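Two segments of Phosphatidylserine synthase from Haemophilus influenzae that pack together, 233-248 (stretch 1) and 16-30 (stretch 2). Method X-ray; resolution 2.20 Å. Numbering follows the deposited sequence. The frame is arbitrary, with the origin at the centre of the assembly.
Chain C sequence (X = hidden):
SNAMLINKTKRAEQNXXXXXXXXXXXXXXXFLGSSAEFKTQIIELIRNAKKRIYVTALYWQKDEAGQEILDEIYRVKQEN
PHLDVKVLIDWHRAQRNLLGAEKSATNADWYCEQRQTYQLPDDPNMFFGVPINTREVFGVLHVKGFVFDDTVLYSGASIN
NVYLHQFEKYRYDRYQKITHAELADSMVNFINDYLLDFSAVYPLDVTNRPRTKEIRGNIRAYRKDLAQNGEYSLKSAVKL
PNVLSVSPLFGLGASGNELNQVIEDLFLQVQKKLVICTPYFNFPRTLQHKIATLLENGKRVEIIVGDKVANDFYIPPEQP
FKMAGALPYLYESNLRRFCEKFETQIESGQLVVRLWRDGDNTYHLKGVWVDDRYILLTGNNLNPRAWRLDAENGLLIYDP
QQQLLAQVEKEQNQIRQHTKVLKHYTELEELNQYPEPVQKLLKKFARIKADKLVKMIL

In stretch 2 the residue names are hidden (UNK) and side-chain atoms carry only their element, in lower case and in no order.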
# COMPACT_ATOMS: atom_id res chain seq x y z
N SER C 233 -13.72 0.07 -24.93
CA SER C 233 -14.85 0.66 -25.67
C SER C 233 -15.50 -0.39 -26.57
O SER C 233 -14.84 -1.24 -27.13
CB SER C 233 -14.39 1.82 -26.56
OG SER C 233 -14.04 2.93 -25.79
N LEU C 234 -16.82 -0.29 -26.70
CA LEU C 234 -17.56 -1.17 -27.57
C LEU C 234 -18.25 -0.34 -28.63
O LEU C 234 -18.65 0.80 -28.37
CB LEU C 234 -18.57 -1.97 -26.75
CG LEU C 234 -17.97 -2.96 -25.75
CD1 LEU C 234 -19.06 -3.61 -24.92
CD2 LEU C 234 -17.11 -4.02 -26.48
N LYS C 235 -18.37 -0.88 -29.84
CA LYS C 235 -19.10 -0.17 -30.87
C LYS C 235 -20.59 -0.50 -30.92
O LYS C 235 -21.41 0.42 -31.03
CB LYS C 235 -18.44 -0.33 -32.23
CG LYS C 235 -17.35 0.68 -32.46
CD LYS C 235 -16.55 0.40 -33.72
CE LYS C 235 -15.33 1.32 -33.74
NZ LYS C 235 -14.06 0.63 -34.10
N SER C 236 -20.96 -1.77 -30.88
CA SER C 236 -22.38 -2.10 -31.06
C SER C 236 -23.07 -2.66 -29.80
O SER C 236 -23.94 -3.54 -29.89
CB SER C 236 -22.63 -2.94 -32.34
OG SER C 236 -21.99 -4.21 -32.31
N ALA C 237 -22.70 -2.10 -28.64
CA ALA C 237 -23.20 -2.50 -27.32
C ALA C 237 -24.60 -1.97 -26.97
O ALA C 237 -24.92 -0.79 -27.22
CB ALA C 237 -22.22 -2.12 -26.24
N VAL C 238 -25.40 -2.84 -26.38
CA VAL C 238 -26.70 -2.45 -25.84
C VAL C 238 -26.77 -2.78 -24.35
O VAL C 238 -26.02 -3.61 -23.85
CB VAL C 238 -27.88 -3.13 -26.59
CG1 VAL C 238 -27.88 -2.78 -28.11
CG2 VAL C 238 -27.89 -4.66 -26.37
N LYS C 239 -27.67 -2.11 -23.64
CA LYS C 239 -28.02 -2.49 -22.28
C LYS C 239 -29.10 -3.59 -22.29
O LYS C 239 -29.91 -3.65 -23.22
CB LYS C 239 -28.50 -1.28 -21.50
CG LYS C 239 -27.38 -0.35 -21.10
CD LYS C 239 -27.97 0.92 -20.58
CE LYS C 239 -26.95 2.02 -20.40
NZ LYS C 239 -27.75 3.16 -19.87
N LEU C 240 -29.07 -4.46 -21.29
CA LEU C 240 -30.03 -5.58 -21.16
C LEU C 240 -30.39 -6.29 -22.48
O LEU C 240 -31.55 -6.33 -22.86
CB LEU C 240 -31.31 -5.12 -20.44
CG LEU C 240 -31.12 -4.73 -18.97
CD1 LEU C 240 -32.44 -4.28 -18.37
CD2 LEU C 240 -30.55 -5.87 -18.15
N PRO C 241 -29.38 -6.85 -23.16
CA PRO C 241 -29.75 -7.57 -24.38
C PRO C 241 -30.53 -8.83 -24.01
O PRO C 241 -30.55 -9.24 -22.85
CB PRO C 241 -28.41 -7.93 -24.98
CG PRO C 241 -27.53 -8.13 -23.80
CD PRO C 241 -27.97 -7.08 -22.80
N ASN C 242 -31.18 -9.41 -24.99
CA ASN C 242 -31.98 -10.59 -24.74
C ASN C 242 -31.25 -11.82 -25.30
O ASN C 242 -31.87 -12.81 -25.68
CB ASN C 242 -33.38 -10.43 -25.36
CG ASN C 242 -34.30 -11.59 -25.00
OD1 ASN C 242 -34.11 -12.24 -23.96
ND2 ASN C 242 -35.30 -11.88 -25.86
N VAL C 243 -29.93 -11.73 -25.38
CA VAL C 243 -29.14 -12.74 -26.08
C VAL C 243 -27.82 -12.82 -25.35
O VAL C 243 -27.41 -11.85 -24.69
CB VAL C 243 -28.95 -12.37 -27.61
CG1 VAL C 243 -27.94 -11.24 -27.81
CG2 VAL C 243 -28.52 -13.59 -28.40
N LEU C 244 -27.19 -13.99 -25.43
CA LEU C 244 -25.86 -14.22 -24.88
C LEU C 244 -24.89 -13.08 -25.28
O LEU C 244 -24.83 -12.71 -26.47
CB LEU C 244 -25.33 -15.55 -25.41
CG LEU C 244 -23.88 -15.93 -25.06
CD1 LEU C 244 -23.67 -16.04 -23.52
CD2 LEU C 244 -23.53 -17.21 -25.77
N SER C 245 -24.13 -12.56 -24.32
CA SER C 245 -23.40 -11.28 -24.48
C SER C 245 -22.16 -11.15 -23.58
O SER C 245 -22.06 -11.80 -22.56
CB SER C 245 -24.34 -10.11 -24.12
OG SER C 245 -25.15 -9.85 -25.20
N VAL C 246 -21.26 -10.25 -23.96
CA VAL C 246 -19.99 -10.10 -23.27
C VAL C 246 -19.71 -8.62 -23.01
O VAL C 246 -19.97 -7.78 -23.86
CB VAL C 246 -18.81 -10.84 -24.02
CG1 VAL C 246 -18.47 -10.16 -25.38
CG2 VAL C 246 -17.57 -10.90 -23.13
N SER C 247 -19.24 -8.31 -21.80
CA SER C 247 -18.84 -6.94 -21.45
C SER C 247 -17.41 -6.90 -20.86
O SER C 247 -17.19 -7.45 -19.78
CB SER C 247 -19.83 -6.34 -20.45
OG SER C 247 -19.65 -4.93 -20.28
N PRO C 248 -16.45 -6.23 -21.55
CA PRO C 248 -15.05 -6.21 -21.11
C PRO C 248 -14.79 -5.14 -20.05
O PRO C 248 -15.19 -4.00 -20.20
CB PRO C 248 -14.28 -5.84 -22.39
CG PRO C 248 -15.19 -4.98 -23.13
CD PRO C 248 -16.62 -5.53 -22.83
N UNK C 16 -25.53 -3.22 -12.68
CA UNK C 16 -25.44 -4.33 -13.62
C UNK C 16 -26.30 -4.06 -14.85
O UNK C 16 -25.82 -4.22 -15.96
c UNK C 16 -25.75 -5.71 -12.96
c UNK C 16 -25.13 -7.43 -11.12
c UNK C 16 -23.31 -6.22 -12.39
c UNK C 16 -24.75 -6.13 -11.86
N UNK C 17 -27.53 -3.60 -14.66
CA UNK C 17 -28.43 -3.31 -15.77
C UNK C 17 -27.85 -2.26 -16.74
O UNK C 17 -28.14 -2.27 -17.95
c UNK C 17 -30.61 -3.99 -14.60
o UNK C 17 -30.45 -5.18 -14.92
n UNK C 17 -31.49 -3.61 -13.68
c UNK C 17 -29.81 -2.86 -15.26
N UNK C 18 -27.03 -1.36 -16.19
CA UNK C 18 -26.46 -0.26 -16.96
C UNK C 18 -25.21 -0.66 -17.76
O UNK C 18 -24.76 0.10 -18.60
c UNK C 18 -26.17 0.95 -16.05
o UNK C 18 -28.22 1.98 -16.81
n UNK C 18 -27.43 2.64 -14.80
c UNK C 18 -27.37 1.90 -15.92
N UNK C 19 -24.65 -1.85 -17.53
CA UNK C 19 -23.51 -2.32 -18.34
C UNK C 19 -23.83 -2.45 -19.83
O UNK C 19 -24.91 -2.89 -20.19
c UNK C 19 -22.96 -3.66 -17.83
c UNK C 19 -22.34 -3.54 -16.42
c UNK C 19 -21.85 -4.88 -15.94
c UNK C 19 -21.17 -2.52 -16.43
N UNK C 20 -22.88 -2.05 -20.70
CA UNK C 20 -23.03 -2.29 -22.13
C UNK C 20 -22.52 -3.68 -22.49
O UNK C 20 -21.57 -4.17 -21.89
c UNK C 20 -22.12 -1.21 -22.76
c UNK C 20 -20.99 -1.04 -21.77
c UNK C 20 -21.65 -1.26 -20.39
N UNK C 21 -23.17 -4.32 -23.45
CA UNK C 21 -22.90 -5.71 -23.73
C UNK C 21 -22.89 -5.90 -25.22
O UNK C 21 -23.69 -5.31 -25.91
c UNK C 21 -23.35 -7.75 -19.06
c UNK C 21 -22.66 -8.41 -20.10
c UNK C 21 -24.27 -6.71 -19.37
c UNK C 21 -23.78 -7.01 -21.75
c UNK C 21 -24.00 -6.61 -23.17
c UNK C 21 -22.90 -8.05 -21.44
c UNK C 21 -24.47 -6.35 -20.72
N UNK C 22 -21.98 -6.74 -25.68
CA UNK C 22 -21.85 -7.06 -27.09
C UNK C 22 -22.33 -8.49 -27.32
O UNK C 22 -21.93 -9.43 -26.61
c UNK C 22 -19.76 -7.52 -28.69
c UNK C 22 -20.37 -6.89 -27.45
c UNK C 22 -18.23 -7.29 -28.61
c UNK C 22 -20.33 -6.96 -30.00
N UNK C 23 -23.18 -8.66 -28.32
CA UNK C 23 -23.81 -9.94 -28.63
C UNK C 23 -22.80 -10.99 -29.05
O UNK C 23 -21.87 -10.71 -29.79
c UNK C 23 -24.90 -9.76 -29.68
N UNK C 24 -22.98 -12.20 -28.57
CA UNK C 24 -21.99 -13.25 -28.76
C UNK C 24 -22.70 -14.55 -29.11
O UNK C 24 -23.51 -15.02 -28.32
c UNK C 24 -21.29 -13.44 -27.42
c UNK C 24 -19.69 -13.81 -25.70
c UNK C 24 -19.21 -14.67 -27.95
c UNK C 24 -19.81 -13.54 -27.18
N UNK C 25 -22.43 -15.16 -30.26
CA UNK C 25 -23.04 -16.47 -30.51
C UNK C 25 -22.38 -17.55 -29.66
O UNK C 25 -21.20 -17.43 -29.30
n UNK C 25 -25.72 -15.53 -33.90
c UNK C 25 -23.06 -16.80 -31.99
o UNK C 25 -24.08 -16.86 -34.72
c UNK C 25 -24.49 -16.05 -33.88
c UNK C 25 -23.60 -15.63 -32.77
N UNK C 26 -23.16 -18.56 -29.28
CA UNK C 26 -22.67 -19.63 -28.41
C UNK C 26 -21.54 -20.42 -29.06
O UNK C 26 -20.59 -20.87 -28.40
c UNK C 26 -23.83 -20.57 -28.01
N UNK C 27 -21.66 -20.57 -30.38
CA UNK C 27 -20.67 -21.21 -31.20
C UNK C 27 -19.35 -20.43 -31.22
O UNK C 27 -18.32 -20.98 -31.57
o UNK C 27 -21.80 -21.05 -35.31
c UNK C 27 -21.60 -19.95 -34.71
c UNK C 27 -21.08 -19.97 -33.31
o UNK C 27 -21.80 -18.82 -35.23
c UNK C 27 -21.18 -21.30 -32.62
N UNK C 28 -19.39 -19.15 -30.89
CA UNK C 28 -18.17 -18.34 -30.95
C UNK C 28 -17.32 -18.52 -29.70
O UNK C 28 -16.23 -18.00 -29.66
c UNK C 28 -19.51 -14.97 -32.48
c UNK C 28 -18.47 -16.85 -31.13
c UNK C 28 -19.11 -16.45 -32.46
o UNK C 28 -20.25 -14.47 -31.61
n UNK C 28 -19.00 -14.26 -33.48
N UNK C 29 -17.83 -19.24 -28.70
CA UNK C 29 -17.08 -19.45 -27.44
C UNK C 29 -16.81 -20.93 -27.21
O UNK C 29 -17.70 -21.75 -27.37
c UNK C 29 -18.51 -17.62 -26.45
c UNK C 29 -16.89 -18.74 -24.98
c UNK C 29 -19.98 -17.61 -26.09
c UNK C 29 -17.85 -18.94 -26.17
N UNK C 30 -15.58 -21.24 -26.81
CA UNK C 30 -15.19 -22.58 -26.32
C UNK C 30 -14.47 -22.44 -24.98
O UNK C 30 -13.56 -21.62 -24.84
o UNK C 30 -14.08 -24.09 -30.87
c UNK C 30 -14.24 -23.28 -27.30
c UNK C 30 -14.83 -23.50 -28.68
c UNK C 30 -13.85 -24.17 -29.64
o UNK C 30 -12.87 -24.80 -29.16
O HOH W 1 -27.11 -4.15 -19.17

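Position 16 has four side-chain carbons forked at the second, and none comes within 7 Å of stretch 1: Leu 16. Position 17 carries two carbons, the second bearing one oxygen and one nitrogen, an amide whose oxygen lies 3.3 Å from Leu 240 CD2; this is Asn 17. Position 18 repeats that pattern, and its amide oxygen accepts a weak hydrogen bond from Lys 239 NZ at 3.3 Å, so it is Asn 18. Position 19 has four carbons forked at the second and its CA-to-CB bond points away from stretch 1: Leu 19.

At position 20 three carbons close a ring onto the backbone N; CB packs 3.6 Å from Ala 237 CB, and the backbone O accepts a hydrogen bond from Ser 247 OG at 2.6 Å. The closed ring defines Pro 20. Position 21 shows one carbon followed by a six-carbon ring with no oxygen. Ser 247 CB sits over one face of that ring, 3.9 Å from its centroid and 27° off the normal, a CH-pi contact; the residue is Phe 21.

Position 22 has four carbons forked at the second, one tip 4.1 Å from Leu 234 CD2; it is Leu 22, and that tip is CD2. Position 23 has a single carbon, 3.9 Å from Val 243 CG1: Ala 23. Position 24 again has four carbons forked at the second, one tip 3.5 Å from Val 246 CB; it is Leu 24, and that tip is CD1.

Position 25 has three carbons ending in one oxygen and one nitrogen; its CA-to-CB bond points away from stretch 1, and no side-chain atom comes nearer than 6.3 Å: Gln 25. The lone carbon at 26, 4.0 Å from Leu 244 CD2, makes Ala 26. Position 27 ends its three carbons in two oxygens and touches nothing on stretch 1: Glu 27. Position 28 ends in an amide after three carbons, and the amide oxygen accepts from Gln 25 N at 2.7 Å: Gln 28. Position 29 forks at the first carbon, one arm two carbons long with its tip 3.6 Å from Leu 244 CD2: Ile 29. Position 30, three carbons and two oxygens, is Glu 30, out of reach.

The contact is built on antiparallel pairing. Phe 21 N to Val 238 O and Val 238 N to Phe 21 O (both 3.0 Å) form a single bridge; Leu 22 N to Val 246 O and Val 246 N to Leu 22 O (both 2.9 Å) join stretch 2 to a second segment, extended by Leu 24 N to Leu 244 O at 2.8 Å. Stretch 2 thus uses successive residues to bond two segments, while apolar side chains help bury 1073 Å² in total.

Stretch 2 16-30: LNNLPFLALQAEQIE
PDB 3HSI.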